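Local coordinates for protein calmodulin, putative (Toxoplasma gondii, PDB 6TJ6) that binds calcium in at least one of its EF-hand loops, as a calmodulin-like protein with two lobes of paired helix-loop-helix units, at residues F77-A90 with D117-V130. Numbering follows the deposited sequence.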
loop_
_atom_site.group_PDB
_atom_site.type_symbol
_atom_site.label_atom_id
_atom_site.label_comp_id
_atom_site.label_asym_id
_atom_site.label_seq_id
_atom_site.Cartn_x
_atom_site.Cartn_y
_atom_site.Cartn_z
ATOM N N PHE A 77 6.741 24.586 -15.113
ATOM C CA PHE A 77 7.595 24.171 -16.224
ATOM C C PHE A 77 7.757 25.286 -17.249
ATOM O O PHE A 77 8.845 25.469 -17.811
ATOM C CB PHE A 77 7.029 22.920 -16.893
ATOM C CG PHE A 77 7.528 21.632 -16.307
ATOM C CD1 PHE A 77 8.835 21.221 -16.510
ATOM C CD2 PHE A 77 6.682 20.821 -15.571
ATOM C CE1 PHE A 77 9.294 20.031 -15.977
ATOM C CE2 PHE A 77 7.133 19.631 -15.035
ATOM C CZ PHE A 77 8.441 19.234 -15.239
ATOM N N LYS A 78 6.686 26.043 -17.509
ATOM C CA LYS A 78 6.732 27.060 -18.555
ATOM C C LYS A 78 7.710 28.185 -18.234
ATOM O O LYS A 78 8.141 28.895 -19.149
ATOM C CB LYS A 78 5.336 27.640 -18.792
ATOM C CG LYS A 78 5.206 28.383 -20.114
ATOM C CD LYS A 78 4.033 29.346 -20.117
ATOM C CE LYS A 78 4.005 30.172 -21.397
ATOM N NZ LYS A 78 4.476 31.571 -21.189
ATOM N N ALA A 79 8.069 28.363 -16.961
ATOM C CA ALA A 79 9.074 29.358 -16.604
ATOM C C ALA A 79 10.434 29.042 -17.208
ATOM O O ALA A 79 11.242 29.956 -17.401
ATOM C CB ALA A 79 9.191 29.466 -15.084
ATOM N N PHE A 80 10.703 27.773 -17.514
ATOM C CA PHE A 80 11.953 27.361 -18.135
ATOM C C PHE A 80 11.761 26.983 -19.598
ATOM O O PHE A 80 12.622 26.323 -20.186
ATOM C CB PHE A 80 12.570 26.206 -17.350
ATOM C CG PHE A 80 12.592 26.437 -15.868
ATOM C CD1 PHE A 80 13.572 27.229 -15.292
ATOM C CD2 PHE A 80 11.623 25.872 -15.052
ATOM C CE1 PHE A 80 13.592 27.449 -13.928
ATOM C CE2 PHE A 80 11.635 26.088 -13.686
ATOM C CZ PHE A 80 12.622 26.879 -13.123
ATOM N N ASP A 81 10.638 27.386 -20.191
ATOM C CA ASP A 81 10.394 27.198 -21.620
ATOM C C ASP A 81 11.001 28.390 -22.352
ATOM O O ASP A 81 10.328 29.365 -22.694
ATOM C CB ASP A 81 8.901 27.058 -21.893
ATOM C CG ASP A 81 8.609 26.434 -23.242
ATOM O OD1 ASP A 81 9.507 26.425 -24.111
ATOM O OD2 ASP A 81 7.474 25.950 -23.431
ATOM N N ARG A 82 12.314 28.307 -22.581
ATOM C CA ARG A 82 13.019 29.381 -23.275
ATOM C C ARG A 82 12.503 29.546 -24.697
ATOM O O ARG A 82 12.107 30.646 -25.105
ATOM C CB ARG A 82 14.521 29.104 -23.274
ATOM C CG ARG A 82 15.205 29.538 -22.000
ATOM C CD ARG A 82 16.578 28.918 -21.842
ATOM N NE ARG A 82 16.655 28.126 -20.616
ATOM C CZ ARG A 82 16.677 28.644 -19.392
ATOM N NH1 ARG A 82 16.624 29.959 -19.220
ATOM N NH2 ARG A 82 16.747 27.847 -18.336
ATOM N N SER A 83 12.495 28.459 -25.467
ATOM C CA SER A 83 11.999 28.488 -26.836
ATOM C C SER A 83 10.508 28.786 -26.924
ATOM O O SER A 83 10.024 29.081 -28.022
ATOM C CB SER A 83 12.298 27.154 -27.522
ATOM O OG SER A 83 11.492 26.979 -28.672
ATOM N N ASN A 84 9.783 28.722 -25.806
ATOM C CA ASN A 84 8.336 28.940 -25.777
ATOM C C ASN A 84 7.630 28.048 -26.797
ATOM O O ASN A 84 6.832 28.503 -27.619
ATOM C CB ASN A 84 7.995 30.415 -26.000
ATOM C CG ASN A 84 7.458 31.084 -24.747
ATOM O OD1 ASN A 84 7.704 30.629 -23.631
ATOM N ND2 ASN A 84 6.715 32.170 -24.930
ATOM N N ASP A 85 7.939 26.751 -26.734
ATOM C CA ASP A 85 7.384 25.767 -27.656
ATOM C C ASP A 85 6.731 24.606 -26.917
ATOM O O ASP A 85 6.564 23.526 -27.494
ATOM C CB ASP A 85 8.472 25.244 -28.597
ATOM C CG ASP A 85 9.683 24.714 -27.850
ATOM O OD1 ASP A 85 9.666 24.723 -26.601
ATOM O OD2 ASP A 85 10.658 24.297 -28.511
ATOM N N GLY A 86 6.365 24.802 -25.653
ATOM C CA GLY A 86 5.856 23.709 -24.853
ATOM C C GLY A 86 6.891 22.671 -24.488
ATOM O O GLY A 86 6.534 21.517 -24.240
ATOM N N THR A 87 8.171 23.046 -24.451
ATOM C CA THR A 87 9.243 22.098 -24.186
ATOM C C THR A 87 10.242 22.689 -23.199
ATOM O O THR A 87 10.412 23.907 -23.115
ATOM C CB THR A 87 9.996 21.700 -25.464
ATOM O OG1 THR A 87 10.838 22.781 -25.882
ATOM C CG2 THR A 87 9.037 21.345 -26.592
ATOM N N VAL A 88 10.910 21.803 -22.456
ATOM C CA VAL A 88 12.042 22.174 -21.617
ATOM C C VAL A 88 13.177 21.192 -21.876
ATOM O O VAL A 88 12.952 20.037 -22.251
ATOM C CB VAL A 88 11.690 22.209 -20.110
ATOM C CG1 VAL A 88 10.578 23.210 -19.835
ATOM C CG2 VAL A 88 11.320 20.820 -19.601
ATOM N N SER A 89 14.405 21.665 -21.668
ATOM C CA SER A 89 15.586 20.854 -21.933
ATOM C C SER A 89 15.685 19.699 -20.942
ATOM O O SER A 89 15.545 19.891 -19.730
ATOM C CB SER A 89 16.842 21.720 -21.866
ATOM O OG SER A 89 17.986 20.930 -21.595
ATOM N N ALA A 90 15.941 18.497 -21.463
ATOM C CA ALA A 90 15.990 17.316 -20.608
ATOM C C ALA A 90 17.233 17.313 -19.725
ATOM O O ALA A 90 17.160 16.957 -18.542
ATOM C CB ALA A 90 15.933 16.049 -21.461
ATOM N N ASP A 117 10.998 12.012 -22.251
ATOM C CA ASP A 117 11.565 12.153 -23.590
ATOM C C ASP A 117 11.725 10.755 -24.175
ATOM O O ASP A 117 12.843 10.220 -24.239
ATOM C CB ASP A 117 12.894 12.906 -23.554
ATOM C CG ASP A 117 13.422 13.228 -24.937
ATOM O OD1 ASP A 117 12.808 12.785 -25.931
ATOM O OD2 ASP A 117 14.454 13.925 -25.035
ATOM N N PRO A 118 10.630 10.136 -24.629
ATOM C CA PRO A 118 10.733 8.755 -25.121
ATOM C C PRO A 118 11.512 8.632 -26.418
ATOM O O PRO A 118 12.205 7.627 -26.616
ATOM C CB PRO A 118 9.267 8.340 -25.296
ATOM C CG PRO A 118 8.553 9.623 -25.565
ATOM C CD PRO A 118 9.260 10.666 -24.741
ATOM N N ASN A 119 11.424 9.620 -27.304
ATOM C CA ASN A 119 12.180 9.615 -28.548
ATOM C C ASN A 119 13.569 10.216 -28.402
ATOM O O ASN A 119 14.273 10.357 -29.408
ATOM C CB ASN A 119 11.412 10.368 -29.639
ATOM C CG ASN A 119 10.178 9.623 -30.103
ATOM O OD1 ASN A 119 9.056 9.952 -29.720
ATOM N ND2 ASN A 119 10.380 8.606 -30.933
ATOM N N GLY A 120 13.978 10.576 -27.189
ATOM C CA GLY A 120 15.279 11.196 -26.998
ATOM C C GLY A 120 15.445 12.517 -27.712
ATOM O O GLY A 120 16.551 12.834 -28.160
ATOM N N THR A 121 14.373 13.307 -27.832
ATOM C CA THR A 121 14.450 14.588 -28.528
ATOM C C THR A 121 15.286 15.627 -27.788
ATOM O O THR A 121 15.444 16.737 -28.307
ATOM C CB THR A 121 13.042 15.148 -28.774
ATOM O OG1 THR A 121 13.136 16.394 -29.477
ATOM C CG2 THR A 121 12.311 15.386 -27.464
ATOM N N GLY A 122 15.824 15.310 -26.610
ATOM C CA GLY A 122 16.461 16.308 -25.774
ATOM C C GLY A 122 15.519 17.341 -25.206
ATOM O O GLY A 122 15.947 18.162 -24.385
ATOM N N LYS A 123 14.259 17.333 -25.621
ATOM C CA LYS A 123 13.209 18.208 -25.132
ATOM C C LYS A 123 12.214 17.391 -24.318
ATOM O O LYS A 123 12.209 16.159 -24.347
ATOM C CB LYS A 123 12.511 18.910 -26.303
ATOM C CG LYS A 123 12.962 20.342 -26.547
ATOM C CD LYS A 123 14.453 20.527 -26.360
ATOM C CE LYS A 123 14.765 21.978 -26.032
ATOM N NZ LYS A 123 16.219 22.212 -25.839
ATOM N N ILE A 124 11.370 18.099 -23.573
ATOM C CA ILE A 124 10.309 17.484 -22.782
ATOM C C ILE A 124 9.041 18.295 -22.990
ATOM O O ILE A 124 9.016 19.494 -22.692
ATOM C CB ILE A 124 10.662 17.418 -21.287
ATOM C CG1 ILE A 124 11.858 16.493 -21.052
ATOM C CG2 ILE A 124 9.455 16.959 -20.477
ATOM C CD1 ILE A 124 12.204 16.313 -19.588
ATOM N N GLN A 125 7.985 17.642 -23.474
ATOM C CA GLN A 125 6.727 18.336 -23.721
ATOM C C GLN A 125 6.073 18.856 -22.443
ATOM O O GLN A 125 5.098 19.608 -22.533
ATOM C CB GLN A 125 5.763 17.407 -24.464
ATOM C CG GLN A 125 6.315 16.823 -25.763
ATOM C CD GLN A 125 6.389 17.838 -26.892
ATOM O OE1 GLN A 125 7.123 18.823 -26.813
ATOM N NE2 GLN A 125 5.628 17.597 -27.952
ATOM N N TYR A 126 6.610 18.493 -21.276
ATOM C CA TYR A 126 6.103 18.761 -19.928
ATOM C C TYR A 126 4.581 18.810 -19.773
ATOM O O TYR A 126 4.061 18.272 -18.792
ATOM C CB TYR A 126 6.749 20.032 -19.346
ATOM C CG TYR A 126 6.452 21.378 -19.981
ATOM C CD1 TYR A 126 5.267 22.054 -19.717
ATOM C CD2 TYR A 126 7.402 22.014 -20.772
ATOM C CE1 TYR A 126 5.014 23.299 -20.266
ATOM C CE2 TYR A 126 7.157 23.260 -21.321
ATOM C CZ TYR A 126 5.960 23.897 -21.068
ATOM O OH TYR A 126 5.708 25.136 -21.613
ATOM N N ALA A 127 3.849 19.435 -20.695
ATOM C CA ALA A 127 2.391 19.356 -20.634
ATOM C C ALA A 127 1.930 17.908 -20.759
ATOM O O ALA A 127 1.246 17.375 -19.876
ATOM C CB ALA A 127 1.763 20.223 -21.726
ATOM N N ASN A 128 2.316 17.251 -21.858
ATOM C CA ASN A 128 2.059 15.822 -22.011
ATOM C C ASN A 128 2.651 15.033 -20.850
ATOM O O ASN A 128 2.048 14.065 -20.372
ATOM C CB ASN A 128 2.634 15.337 -23.342
ATOM C CG ASN A 128 2.103 13.978 -23.753
ATOM O OD1 ASN A 128 0.997 13.590 -23.379
ATOM N ND2 ASN A 128 2.891 13.249 -24.534
ATOM N N PHE A 129 3.822 15.450 -20.369
ATOM C CA PHE A 129 4.487 14.740 -19.280
ATOM C C PHE A 129 3.717 14.888 -17.972
ATOM O O PHE A 129 3.450 13.896 -17.281
ATOM C CB PHE A 129 5.923 15.252 -19.150
ATOM C CG PHE A 129 6.604 14.864 -17.873
ATOM C CD1 PHE A 129 6.908 13.540 -17.603
ATOM C CD2 PHE A 129 6.972 15.835 -16.955
ATOM C CE1 PHE A 129 7.549 13.188 -16.426
ATOM C CE2 PHE A 129 7.611 15.491 -15.780
ATOM C CZ PHE A 129 7.901 14.166 -15.514
ATOM N N VAL A 130 3.331 16.117 -17.619
ATOM C CA VAL A 130 2.565 16.326 -16.391
ATOM C C VAL A 130 1.228 15.595 -16.463
ATOM O O VAL A 130 0.776 15.001 -15.474
ATOM C CB VAL A 130 2.385 17.832 -16.117
ATOM C CG1 VAL A 130 1.323 18.062 -15.054
ATOM C CG2 VAL A 130 3.705 18.446 -15.676
#
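V88 and I124 face each other where the two loops of an EF-hand pair meet side by side, in a short, weakly bonded antiparallel pairing as in EF-hand lobes. Backbone bonds hold it: V88 N donates to I124 O (3.0 Å), the return bond from I124 N to V88 O is weak, and A90 N reaches G122 O nearly straight (166°), though from above the carbonyl plane. No metal occupies the 77-90 loop, whose D81, S83, D85 and T87 stand at positions consistent with those of calcium ligands in EF-hands. Y126 OH donates to the anti side of D81 OD2 (2.7 Å), carboxylate and ring planes standing almost perpendicular. Y126 carries much of the apolar contact too. Its CG lies between backbone N and carbonyl carbon (chi1 66°), which sends the ring across to helix 69-78. There F77 and Y126 run antiparallel, planes 8° apart but slid so far that each ring receives the other's CB over a face. G86 O lies over the opposite face of Y126, and V88 CG1 packs on CD2. Beyond, F77 CE2 meets V130 CG2. F77 and F129 also pack on side chains of another protein's chain. F77 CZ ends at the edge of the F129 ring, 3.9 Å from F129 CE2.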